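Local coordinates for tail fiber protein (Acinetobacter phage AM24, PDB 5W5P) that probably recognises and degrades the capsular polysaccharide of Acinetobacter baumannii as a trimeric tailspike, so that the phage can reach the host cell surface, at residues 430-434 and 435-439. Residues are numbered along the deposited sequence; the frame is centred on the assembly and turned at random.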
ATOM      1  N   ASN A 430     -12.710 -10.680  -7.549  1.00 33.81           N
ATOM      2  CA  ASN A 430     -13.474  -9.475  -7.842  1.00 35.34           C
ATOM      3  C   ASN A 430     -14.967  -9.723  -7.682  1.00 36.95           C
ATOM      4  O   ASN A 430     -15.459 -10.844  -7.872  1.00 36.39           O
ATOM      5  CB  ASN A 430     -13.181  -8.987  -9.263  1.00 36.82           C
ATOM      6  CG  ASN A 430     -11.721  -8.623  -9.463  1.00 38.03           C
ATOM      7  OD1 ASN A 430     -11.233  -7.620  -8.925  1.00 37.85           O
ATOM      8  ND2 ASN A 430     -11.013  -9.441 -10.235  1.00 35.70           N
ATOM      9  N   ALA A 431     -15.694  -8.658  -7.352  1.00 35.43           N
ATOM     10  CA  ALA A 431     -17.137  -8.715  -7.163  1.00 37.75           C
ATOM     11  C   ALA A 431     -17.830  -7.894  -8.241  1.00 43.76           C
ATOM     12  O   ALA A 431     -17.470  -6.737  -8.470  1.00 45.45           O
ATOM     13  CB  ALA A 431     -17.527  -8.206  -5.781  1.00 35.94           C
ATOM     14  N   PHE A 432     -18.823  -8.491  -8.892  1.00 47.67           N
ATOM     15  CA  PHE A 432     -19.571  -7.853  -9.977  1.00 43.45           C
ATOM     16  C   PHE A 432     -21.043  -7.786  -9.584  1.00 43.43           C
ATOM     17  O   PHE A 432     -21.886  -8.479 -10.155  1.00 46.47           O
ATOM     18  CB  PHE A 432     -19.377  -8.612 -11.290  1.00 40.19           C
ATOM     19  CG  PHE A 432     -17.944  -8.900 -11.607  1.00 42.90           C
ATOM     20  CD1 PHE A 432     -17.176  -7.970 -12.285  1.00 42.50           C
ATOM     21  CD2 PHE A 432     -17.360 -10.097 -11.218  1.00 43.67           C
ATOM     22  CE1 PHE A 432     -15.852  -8.230 -12.572  1.00 45.28           C
ATOM     23  CE2 PHE A 432     -16.036 -10.363 -11.503  1.00 41.48           C
ATOM     24  CZ  PHE A 432     -15.280  -9.432 -12.182  1.00 43.32           C
ATOM     25  N   SER A 433     -21.346  -6.943  -8.606  1.00 47.14           N
ATOM     26  CA  SER A 433     -22.710  -6.835  -8.112  1.00 49.00           C
ATOM     27  C   SER A 433     -23.625  -6.304  -9.214  1.00 52.64           C
ATOM     28  O   SER A 433     -23.296  -5.333  -9.900  1.00 53.31           O
ATOM     29  CB  SER A 433     -22.735  -5.927  -6.881  1.00 45.61           C
ATOM     30  OG  SER A 433     -24.024  -5.403  -6.633  1.00 52.55           O
ATOM     31  N   GLY A 434     -24.765  -6.971  -9.408  1.00 54.24           N
ATOM     32  CA  GLY A 434     -25.696  -6.605 -10.456  1.00 55.07           C
ATOM     33  C   GLY A 434     -25.276  -6.984 -11.861  1.00 54.38           C
ATOM     34  O   GLY A 434     -26.093  -6.875 -12.785  1.00 54.62           O
ATOM     35  N   GLY A 435     -24.032  -7.411 -12.061  1.00 50.65           N
ATOM     36  CA  GLY A 435     -23.574  -7.871 -13.353  1.00 53.78           C
ATOM     37  C   GLY A 435     -23.074  -9.300 -13.282  1.00 59.41           C
ATOM     38  O   GLY A 435     -23.604 -10.109 -12.513  1.00 60.75           O
ATOM     39  N   ASN A 436     -22.054  -9.623 -14.071  1.00 59.49           N
ATOM     40  CA  ASN A 436     -21.471 -10.955 -14.040  1.00 56.22           C
ATOM     41  C   ASN A 436     -20.041 -10.873 -14.541  1.00 57.26           C
ATOM     42  O   ASN A 436     -19.676  -9.958 -15.284  1.00 58.85           O
ATOM     43  CB  ASN A 436     -22.279 -11.940 -14.886  1.00 56.63           C
ATOM     44  CG  ASN A 436     -22.401 -11.493 -16.325  1.00 59.72           C
ATOM     45  OD1 ASN A 436     -21.570 -11.835 -17.168  1.00 57.42           O
ATOM     46  ND2 ASN A 436     -23.439 -10.714 -16.612  1.00 61.64           N
ATOM     47  N   ALA A 437     -19.231 -11.850 -14.120  1.00 56.30           N
ATOM     48  CA  ALA A 437     -17.845 -11.901 -14.568  1.00 50.13           C
ATOM     49  C   ALA A 437     -17.738 -12.295 -16.034  1.00 50.25           C
ATOM     50  O   ALA A 437     -16.831 -11.828 -16.735  1.00 54.49           O
ATOM     51  CB  ALA A 437     -17.050 -12.876 -13.702  1.00 43.96           C
ATOM     52  N   ARG A 438     -18.652 -13.141 -16.516  1.00 46.85           N
ATOM     53  CA  ARG A 438     -18.530 -13.684 -17.866  1.00 50.53           C
ATOM     54  C   ARG A 438     -18.547 -12.587 -18.924  1.00 51.44           C
ATOM     55  O   ARG A 438     -17.867 -12.702 -19.949  1.00 54.51           O
ATOM     56  CB  ARG A 438     -19.651 -14.694 -18.118  1.00 53.50           C
ATOM     57  CG  ARG A 438     -19.468 -15.513 -19.381  1.00 56.90           C
ATOM     58  CD  ARG A 438     -20.615 -16.488 -19.590  1.00 59.62           C
ATOM     59  NE  ARG A 438     -20.655 -17.536 -18.573  1.00 61.36           N
ATOM     60  CZ  ARG A 438     -19.864 -18.604 -18.582  1.00 60.05           C
ATOM     61  NH1 ARG A 438     -18.968 -18.752 -19.550  1.00 60.93           N
ATOM     62  NH2 ARG A 438     -19.964 -19.516 -17.624  1.00 57.34           N
ATOM     63  N   ARG A 439     -19.302 -11.514 -18.680  1.00 48.38           N
ATOM     64  CA  ARG A 439     -19.419 -10.399 -19.614  1.00 46.93           C
ATOM     65  C   ARG A 439     -18.077  -9.731 -19.908  1.00 44.63           C
ATOM     66  O   ARG A 439     -17.926  -9.085 -20.955  1.00 40.98           O
ATOM     67  CB  ARG A 439     -20.431  -9.402 -19.035  1.00 52.81           C
ATOM     68  CG  ARG A 439     -20.277  -7.948 -19.436  1.00 53.75           C
ATOM     69  CD  ARG A 439     -21.171  -7.067 -18.584  1.00 52.79           C
ATOM     70  NE  ARG A 439     -22.506  -7.635 -18.415  1.00 55.37           N
ATOM     71  CZ  ARG A 439     -23.387  -7.223 -17.508  1.00 60.70           C
ATOM     72  NH1 ARG A 439     -23.087  -6.231 -16.680  1.00 63.93           N
ATOM     73  NH2 ARG A 439     -24.575  -7.800 -17.430  1.00 62.03           N
TER
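The backbone N of G435 donates to the carbonyl O of F432 over 3.1 Å, closing a type II beta turn that runs from F432 to G435. The N-H...O angle is 148°. G434 takes the turn position with positive phi, a conformation that glycine accepts readily.

Beyond the turn the chain doubles back over the F432 ring. With chi1 at -49°, CG of F432 lies beside its own backbone N and anti to the carbonyl carbon, which brings one ring face beneath A437. The evidence for a CH-pi contact is A437 CA, 4.0 Å from the F432 ring centroid and 20° off the normal. A437 CB packs against the CD2-CE2 side of the ring, 3.5 Å from F432 CE2.

N436 OD1 then accepts from R439 N at 2.7 Å, an Asx motif where the 3-10 segment begins. D401 of a second subunit takes the N-H of A437, and D454 of a third forms a salt bridge with R438.

This turn ends strand 431-432, which pairs in parallel with strand 412-413 near the C-terminal end of the beta-helix. The chemistry suggests a turn held locally by a backbone bond, an Asx bond and a CH-pi contact, with charged and polar links tying it to the trimer.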